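Long-range contacts in restriction endonuclease R.BpuJI (Bacillus pumilus, PDB 5HNH), which probably cleaves DNA as a restriction endonuclease and is represented here by its N-terminal part, with nucleic acid bound: residues D38-D43 against I90-R95; A107-I112 against L220-L225; F116-G121 against A134-R139. All coordinates share one frame; numbering follows the deposited sequence.

Contact 1: residues D38-D43 against I90-R95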
# COMPACT_ATOMS: atom_id res chain seq x y z
N ASP A 38 -18.33 -16.47 -3.51
CA ASP A 38 -19.10 -17.70 -3.37
C ASP A 38 -19.67 -17.89 -1.98
O ASP A 38 -20.87 -18.15 -1.82
CB ASP A 38 -18.26 -18.94 -3.71
CG ASP A 38 -18.06 -19.15 -5.20
OD1 ASP A 38 -18.64 -18.39 -6.01
OD2 ASP A 38 -17.32 -20.09 -5.55
N ILE A 39 -18.81 -17.78 -0.97
CA ILE A 39 -19.16 -18.21 0.38
C ILE A 39 -19.79 -17.12 1.24
O ILE A 39 -20.42 -17.42 2.24
CB ILE A 39 -17.93 -18.77 1.13
CG1 ILE A 39 -16.94 -17.65 1.46
CG2 ILE A 39 -17.25 -19.85 0.30
CD1 ILE A 39 -15.72 -18.14 2.23
N CYS A 40 -19.60 -15.86 0.86
CA CYS A 40 -20.24 -14.76 1.56
C CYS A 40 -21.59 -14.44 0.90
O CYS A 40 -21.76 -14.69 -0.30
CB CYS A 40 -19.34 -13.53 1.56
SG CYS A 40 -17.77 -13.78 2.37
N PRO A 41 -22.54 -13.88 1.67
CA PRO A 41 -22.41 -13.51 3.08
C PRO A 41 -22.53 -14.71 4.02
O PRO A 41 -23.31 -15.63 3.74
CB PRO A 41 -23.57 -12.54 3.29
CG PRO A 41 -24.61 -13.03 2.35
CD PRO A 41 -23.87 -13.53 1.14
N CYS A 42 -21.75 -14.70 5.10
CA CYS A 42 -21.78 -15.76 6.11
C CYS A 42 -21.19 -15.26 7.43
O CYS A 42 -20.55 -14.21 7.49
CB CYS A 42 -21.01 -16.99 5.61
SG CYS A 42 -19.22 -16.75 5.34
N ASP A 43 -21.43 -16.01 8.50
CA ASP A 43 -20.84 -15.69 9.80
C ASP A 43 -19.33 -15.83 9.75
O ASP A 43 -18.81 -16.52 8.87
CB ASP A 43 -21.41 -16.61 10.88
CG ASP A 43 -21.31 -18.07 10.51
OD1 ASP A 43 -20.26 -18.68 10.80
OD2 ASP A 43 -22.26 -18.60 9.90
N ILE A 90 -19.67 -11.58 7.34
CA ILE A 90 -18.63 -11.17 6.40
C ILE A 90 -19.18 -11.01 4.97
O ILE A 90 -19.87 -11.89 4.46
CB ILE A 90 -17.47 -12.18 6.39
CG1 ILE A 90 -16.94 -12.40 7.81
CG2 ILE A 90 -16.34 -11.71 5.47
CD1 ILE A 90 -16.17 -11.22 8.36
N PHE A 91 -18.87 -9.87 4.36
CA PHE A 91 -19.34 -9.57 3.00
C PHE A 91 -18.18 -9.29 2.07
O PHE A 91 -17.12 -8.84 2.52
CB PHE A 91 -20.25 -8.34 3.00
CG PHE A 91 -21.49 -8.50 3.82
CD1 PHE A 91 -21.48 -8.19 5.17
CD2 PHE A 91 -22.67 -8.94 3.24
CE1 PHE A 91 -22.63 -8.32 5.92
CE2 PHE A 91 -23.82 -9.08 3.99
CZ PHE A 91 -23.80 -8.77 5.33
N PRO A 92 -18.37 -9.56 0.77
CA PRO A 92 -17.39 -9.08 -0.21
C PRO A 92 -17.37 -7.56 -0.18
O PRO A 92 -18.42 -6.94 0.06
CB PRO A 92 -17.93 -9.61 -1.54
CG PRO A 92 -18.80 -10.74 -1.17
CD PRO A 92 -19.42 -10.37 0.15
N SER A 93 -16.20 -6.98 -0.40
CA SER A 93 -16.06 -5.53 -0.41
C SER A 93 -16.51 -4.97 -1.74
O SER A 93 -16.71 -5.72 -2.69
CB SER A 93 -14.62 -5.14 -0.15
OG SER A 93 -13.80 -5.59 -1.22
N GLY A 94 -16.66 -3.65 -1.80
CA GLY A 94 -16.95 -2.99 -3.06
C GLY A 94 -15.85 -3.22 -4.09
O GLY A 94 -16.14 -3.31 -5.28
N ARG A 95 -14.60 -3.33 -3.64
CA ARG A 95 -13.51 -3.53 -4.60
C ARG A 95 -13.62 -4.92 -5.21
O ARG A 95 -13.37 -5.11 -6.40
CB ARG A 95 -12.13 -3.34 -3.96
CG ARG A 95 -10.96 -3.54 -4.92
CD ARG A 95 -9.58 -3.31 -4.22
NE ARG A 95 -9.46 -1.93 -3.74
CZ ARG A 95 -9.14 -1.59 -2.49
NH1 ARG A 95 -8.91 -2.52 -1.56
NH2 ARG A 95 -9.05 -0.31 -2.16

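Contact 2: residues A107-I112 against L220-L225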
# COMPACT_ATOMS: atom_id res chain seq x y z
N ALA A 107 -7.28 -1.91 -12.83
CA ALA A 107 -8.24 -1.07 -12.09
C ALA A 107 -8.27 -1.42 -10.59
O ALA A 107 -8.38 -0.54 -9.73
CB ALA A 107 -9.65 -1.20 -12.67
N PHE A 108 -8.19 -2.71 -10.30
CA PHE A 108 -8.16 -3.19 -8.92
C PHE A 108 -6.99 -2.51 -8.19
O PHE A 108 -7.18 -1.94 -7.11
CB PHE A 108 -8.03 -4.71 -8.93
CG PHE A 108 -8.10 -5.36 -7.57
CD1 PHE A 108 -6.94 -5.55 -6.82
CD2 PHE A 108 -9.31 -5.85 -7.07
CE1 PHE A 108 -6.99 -6.19 -5.57
CE2 PHE A 108 -9.37 -6.49 -5.84
CZ PHE A 108 -8.22 -6.65 -5.08
N PHE A 109 -5.80 -2.51 -8.79
CA PHE A 109 -4.64 -1.95 -8.10
C PHE A 109 -4.54 -0.42 -8.18
O PHE A 109 -3.92 0.21 -7.31
CB PHE A 109 -3.37 -2.63 -8.61
CG PHE A 109 -3.23 -4.04 -8.10
CD1 PHE A 109 -2.82 -4.27 -6.80
CD2 PHE A 109 -3.59 -5.11 -8.89
CE1 PHE A 109 -2.74 -5.58 -6.30
CE2 PHE A 109 -3.50 -6.41 -8.41
CZ PHE A 109 -3.07 -6.64 -7.11
N LYS A 110 -5.16 0.17 -9.21
CA LYS A 110 -5.28 1.62 -9.28
C LYS A 110 -6.10 2.12 -8.09
O LYS A 110 -5.76 3.13 -7.47
CB LYS A 110 -5.94 2.09 -10.58
CG LYS A 110 -5.01 2.18 -11.79
CD LYS A 110 -5.70 2.95 -12.92
CE LYS A 110 -4.90 2.90 -14.23
NZ LYS A 110 -4.85 1.55 -14.85
N ASP A 111 -7.18 1.40 -7.78
CA ASP A 111 -8.04 1.75 -6.66
C ASP A 111 -7.27 1.63 -5.33
O ASP A 111 -7.39 2.48 -4.44
CB ASP A 111 -9.28 0.86 -6.65
CG ASP A 111 -10.27 1.25 -5.56
OD1 ASP A 111 -10.85 2.35 -5.65
OD2 ASP A 111 -10.46 0.45 -4.62
N ILE A 112 -6.51 0.55 -5.19
CA ILE A 112 -5.65 0.37 -4.01
C ILE A 112 -4.65 1.53 -3.86
O ILE A 112 -4.50 2.10 -2.78
CB ILE A 112 -4.90 -0.98 -4.07
CG1 ILE A 112 -5.87 -2.11 -3.69
CG2 ILE A 112 -3.69 -0.99 -3.14
CD1 ILE A 112 -5.36 -3.49 -3.98
N LEU A 220 2.09 -0.07 -7.96
CA LEU A 220 1.96 0.97 -8.99
C LEU A 220 2.16 0.38 -10.37
O LEU A 220 1.52 0.81 -11.33
CB LEU A 220 2.95 2.11 -8.80
CG LEU A 220 2.51 3.30 -7.96
CD1 LEU A 220 3.67 4.29 -7.81
CD2 LEU A 220 1.29 3.96 -8.55
N GLU A 221 3.06 -0.58 -10.48
CA GLU A 221 3.30 -1.25 -11.76
C GLU A 221 2.10 -2.12 -12.15
O GLU A 221 1.68 -2.15 -13.32
CB GLU A 221 4.57 -2.09 -11.71
CG GLU A 221 5.01 -2.63 -13.07
CD GLU A 221 6.47 -3.10 -13.08
OE1 GLU A 221 7.06 -3.28 -12.00
OE2 GLU A 221 7.02 -3.28 -14.19
N LEU A 222 1.54 -2.81 -11.17
CA LEU A 222 0.33 -3.62 -11.39
C LEU A 222 -0.85 -2.75 -11.80
O LEU A 222 -1.75 -3.18 -12.52
CB LEU A 222 0.01 -4.43 -10.14
CG LEU A 222 0.93 -5.64 -9.92
CD1 LEU A 222 0.74 -6.22 -8.51
CD2 LEU A 222 0.66 -6.70 -11.00
N ALA A 223 -0.82 -1.50 -11.36
CA ALA A 223 -1.86 -0.55 -11.73
C ALA A 223 -1.62 0.00 -13.14
O ALA A 223 -2.42 0.80 -13.63
CB ALA A 223 -1.92 0.58 -10.71
N ASN A 224 -0.54 -0.44 -13.78
CA ASN A 224 -0.11 0.05 -15.10
C ASN A 224 0.28 1.53 -15.12
O ASN A 224 0.27 2.16 -16.16
CB ASN A 224 -1.22 -0.22 -16.16
CG ASN A 224 -0.67 -0.28 -17.56
OD1 ASN A 224 0.48 -0.68 -17.75
ND2 ASN A 224 -1.48 0.12 -18.55
N LEU A 225 0.67 2.08 -13.98
CA LEU A 225 0.99 3.51 -13.92
C LEU A 225 2.48 3.79 -14.08
O LEU A 225 2.86 4.88 -14.53
CB LEU A 225 0.48 4.10 -12.61
CG LEU A 225 -1.04 3.91 -12.47
CD1 LEU A 225 -1.50 4.52 -11.17
CD2 LEU A 225 -1.75 4.56 -13.65

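Contact 3: residues F116-G121 against A134-R139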
# COMPACT_ATOMS: atom_id res chain seq x y z
N PHE A 116 -4.71 4.11 -0.70
CA PHE A 116 -3.66 3.79 0.28
C PHE A 116 -3.17 5.05 1.01
O PHE A 116 -3.10 6.14 0.43
CB PHE A 116 -2.46 3.12 -0.38
CG PHE A 116 -1.94 1.94 0.37
CD1 PHE A 116 -2.03 0.66 -0.18
CD2 PHE A 116 -1.45 2.08 1.67
CE1 PHE A 116 -1.56 -0.44 0.51
CE2 PHE A 116 -0.99 0.99 2.38
CZ PHE A 116 -1.03 -0.28 1.80
N GLN A 117 -2.82 4.90 2.28
CA GLN A 117 -2.32 6.02 3.05
C GLN A 117 -1.58 5.58 4.30
O GLN A 117 -1.70 4.43 4.74
CB GLN A 117 -3.47 6.96 3.43
CG GLN A 117 -4.60 6.29 4.23
CD GLN A 117 -5.48 7.31 4.94
OE1 GLN A 117 -6.42 7.84 4.36
NE2 GLN A 117 -5.17 7.59 6.21
N PHE A 118 -0.78 6.49 4.85
CA PHE A 118 -0.20 6.32 6.18
C PHE A 118 -0.71 7.47 7.02
O PHE A 118 -0.77 8.59 6.53
CB PHE A 118 1.33 6.35 6.16
CG PHE A 118 1.97 5.25 5.32
CD1 PHE A 118 1.74 3.91 5.61
CD2 PHE A 118 2.84 5.58 4.30
CE1 PHE A 118 2.35 2.91 4.86
CE2 PHE A 118 3.46 4.60 3.55
CZ PHE A 118 3.22 3.26 3.84
N PRO A 119 -1.13 7.20 8.27
CA PRO A 119 -1.28 5.88 8.90
C PRO A 119 -2.54 5.19 8.38
O PRO A 119 -3.32 5.83 7.67
CB PRO A 119 -1.43 6.21 10.40
CG PRO A 119 -1.22 7.71 10.52
CD PRO A 119 -1.57 8.27 9.17
N ASN A 120 -2.73 3.92 8.71
CA ASN A 120 -3.90 3.18 8.22
C ASN A 120 -4.31 2.11 9.22
O ASN A 120 -3.66 1.96 10.25
CB ASN A 120 -3.59 2.54 6.85
CG ASN A 120 -2.38 1.62 6.90
OD1 ASN A 120 -2.37 0.60 7.60
ND2 ASN A 120 -1.34 1.96 6.14
N GLY A 121 -5.38 1.38 8.92
CA GLY A 121 -5.89 0.35 9.82
C GLY A 121 -5.47 -1.05 9.42
O GLY A 121 -6.06 -2.04 9.84
N ALA A 134 4.72 9.63 15.32
CA ALA A 134 5.67 10.32 14.44
C ALA A 134 4.98 11.34 13.51
O ALA A 134 5.63 11.95 12.66
CB ALA A 134 6.44 9.31 13.61
N LYS A 135 3.67 11.49 13.69
CA LYS A 135 2.87 12.46 12.94
C LYS A 135 2.93 12.20 11.42
O LYS A 135 2.92 13.13 10.61
CB LYS A 135 3.32 13.88 13.26
CG LYS A 135 3.30 14.21 14.76
CD LYS A 135 3.79 15.63 15.02
CE LYS A 135 4.02 15.88 16.50
NZ LYS A 135 4.56 17.25 16.75
N ILE A 136 3.02 10.93 11.06
CA ILE A 136 2.95 10.53 9.66
C ILE A 136 1.57 10.87 9.11
O ILE A 136 0.57 10.64 9.78
CB ILE A 136 3.19 9.01 9.47
CG1 ILE A 136 4.52 8.57 10.11
CG2 ILE A 136 3.15 8.64 8.00
CD1 ILE A 136 5.72 9.31 9.58
N GLN A 137 1.52 11.45 7.91
CA GLN A 137 0.26 11.63 7.19
C GLN A 137 0.51 11.96 5.73
O GLN A 137 0.94 13.05 5.37
CB GLN A 137 -0.63 12.71 7.84
CG GLN A 137 0.03 13.97 8.32
CD GLN A 137 -0.97 14.90 9.00
OE1 GLN A 137 -2.19 14.73 8.87
NE2 GLN A 137 -0.46 15.89 9.72
N ILE A 138 0.24 10.97 4.89
CA ILE A 138 0.53 11.06 3.47
C ILE A 138 -0.33 10.08 2.68
O ILE A 138 -0.68 9.00 3.18
CB ILE A 138 2.04 10.79 3.19
CG1 ILE A 138 2.40 11.10 1.74
CG2 ILE A 138 2.43 9.36 3.55
CD1 ILE A 138 3.88 10.94 1.44
N ARG A 139 -0.71 10.49 1.47
CA ARG A 139 -1.18 9.57 0.46
C ARG A 139 0.01 9.28 -0.41
O ARG A 139 0.34 10.08 -1.28
CB ARG A 139 -2.30 10.17 -0.37
CG ARG A 139 -3.32 10.97 0.42
CD ARG A 139 -4.44 11.41 -0.49
NE ARG A 139 -5.40 12.26 0.21
CZ ARG A 139 -6.65 12.43 -0.19
NH1 ARG A 139 -7.09 11.80 -1.29
NH2 ARG A 139 -7.46 13.22 0.50

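Contact 1: residues D38-D43 against I90-R95
Cys-40, Pro-41 and Cys-42 meet Ile-90, Phe-91 and Pro-92 where the short strand 42-43 adds an edge to a three-stranded antiparallel sheet whose middle strand is 89-92. Cys-42 and Ile-90 are a hydrogen-bonded pair with unequal halves. Ile-90 N gives an almost straight bond (175°) to Cys-42 O at 2.8 Å, whereas the return bond from Cys-42 N to Ile-90 O is weak, at 3.4 Å. The same Ile-90 O also receives the CA-H of Pro-41, with Pro-41 CA 3.3 Å away.

The tight side belongs to Cys-40. Its CB presses on Pro-92 CD at 3.5 Å, closer than carbons usually lie, and a slim, unbranched side chain suits this place. With SG anti to the carbonyl carbon (chi1 -61°), the sulfur lies 4.0 Å from Ile-90 CG2. Phe-47 of helix 44-59 packs on both Cys-40 and Cys-42.

The other side is partly open to solvent and rests on one side-chain approach. Pro-41, a residue type that readily accepts the cis peptide preceding it, turns the chain from helix 25-39 into the strand and is itself exposed. Phe-91 starts away from the opposing segment, but its ring returns, and Pro-41 CB approaches that ring obliquely, 3.5 Å from Phe-91 CE2.

Contact 2: residues A107-I112 against L220-L225
Phe-109 and Leu-222 each hold CG beside the backbone N and anti to the carbonyl carbon (chi1 -73° and -75°), and the two side chains run side by side, pointing the same way. They join helix 105-115 to the C-terminal end of helix 206-222, which closes in a Schellman motif. Leu-222 CD1 stands over the centre of the Phe-109 ring in a CH-pi contact, 4.1 Å from the centroid, while Leu-222 CB touches Phe-109 CG at 3.8 Å. On the opposite face lies Phe-108 CD1, and Phe-80 meets the ring edge-to-face; a flat, apolar group fits this slot between neighbours. Cut back to an alanine, this position would probably lose the face on which Leu-222 CD1 rests and open a gap between Leu-222 and Phe-108.

Where the backbones come nearest, at Lys-110 and Ala-223, a methyl is small enough to fit: Ala-223 CB lies 3.6 Å from Lys-110 CG. Lys-110 is modelled in two conformers; in the one described, its chain bends at the last torsion (chi4 68°) and NZ reaches Ala-223 O at 2.8 Å, tilted from the carbonyl plane, a bond that may not be permanent. A positive charge at the C-terminal end of a helix is likely to be favourable, and Glu-239 adds a long, weak ion pair. Asn-224, a residue type that readily takes the positive phi this motif needs, turns the chain; its OD1 is bonded to Arg-227. After the turn, Leu-225 comes back to the lysine, with CD2 resting 3.6 Å from Lys-110 CE.

Contact 3: residues F116-G121 against A134-R139
Phe-118 and Ile-138 pair as the backbones of 116-119 and 136-139 run in nearly opposite directions, 168° apart. Phe-118 N bonds to Ile-138 O at 3.0 Å, and Ile-138 N returns to Phe-118 O at 3.1 Å. Gln-137 adds a CA-H...O contact, its CA 3.3 Å from Phe-118 O. This is a single antiparallel bridge between two loops, one on each side of helix 125-133, so that the loop leading to that helix lies beside the one leaving it.

Two isoleucines set their CG2 methyls against the phenylalanine. Ile-136 CG2, anti to its own backbone N, comes within 3.5 Å of Phe-118 CB, and Ile-138 CG2 lies at the ring edge, 3.9 Å from Phe-118 CD2. Leu-174, in helix 171-174, packs on both isoleucines.

Pro-119, after a cis peptide, bends the first loop, and two side-chain amides brace the bend. Asn-120 ND2 donates to Gln-117 O at 2.9 Å, its partner within the amide plane. Gln-117 NE2 in turn reaches Pro-119 O at 2.9 Å and also bonds to Phe-256 O; a primary amide suits this buried place because its two N-H groups can serve two carbonyls.

In the fold
Contacts 1 and 2 have centres about 23 Å apart, yet they touch through consecutive helices: Arg-95 NE of contact 1 makes a salt bridge to Asp-111 OD2 of contact 2 at 2.7 Å, and Arg-95 also packs on Phe-108 and Ile-112. Segment 116-121 of contact 3 begins just after the helix that carries 107-112, and both segments of contact 3 fall between the two of contact 2, although the two contacts lie on opposite sides of the chain's centre, about 19 Å apart between their own centres. Contact 3 comes closest to the bound nucleic acid, its nearest atom about 6 Å away, against about 8 Å for contact 2 and about 10 Å for contact 1.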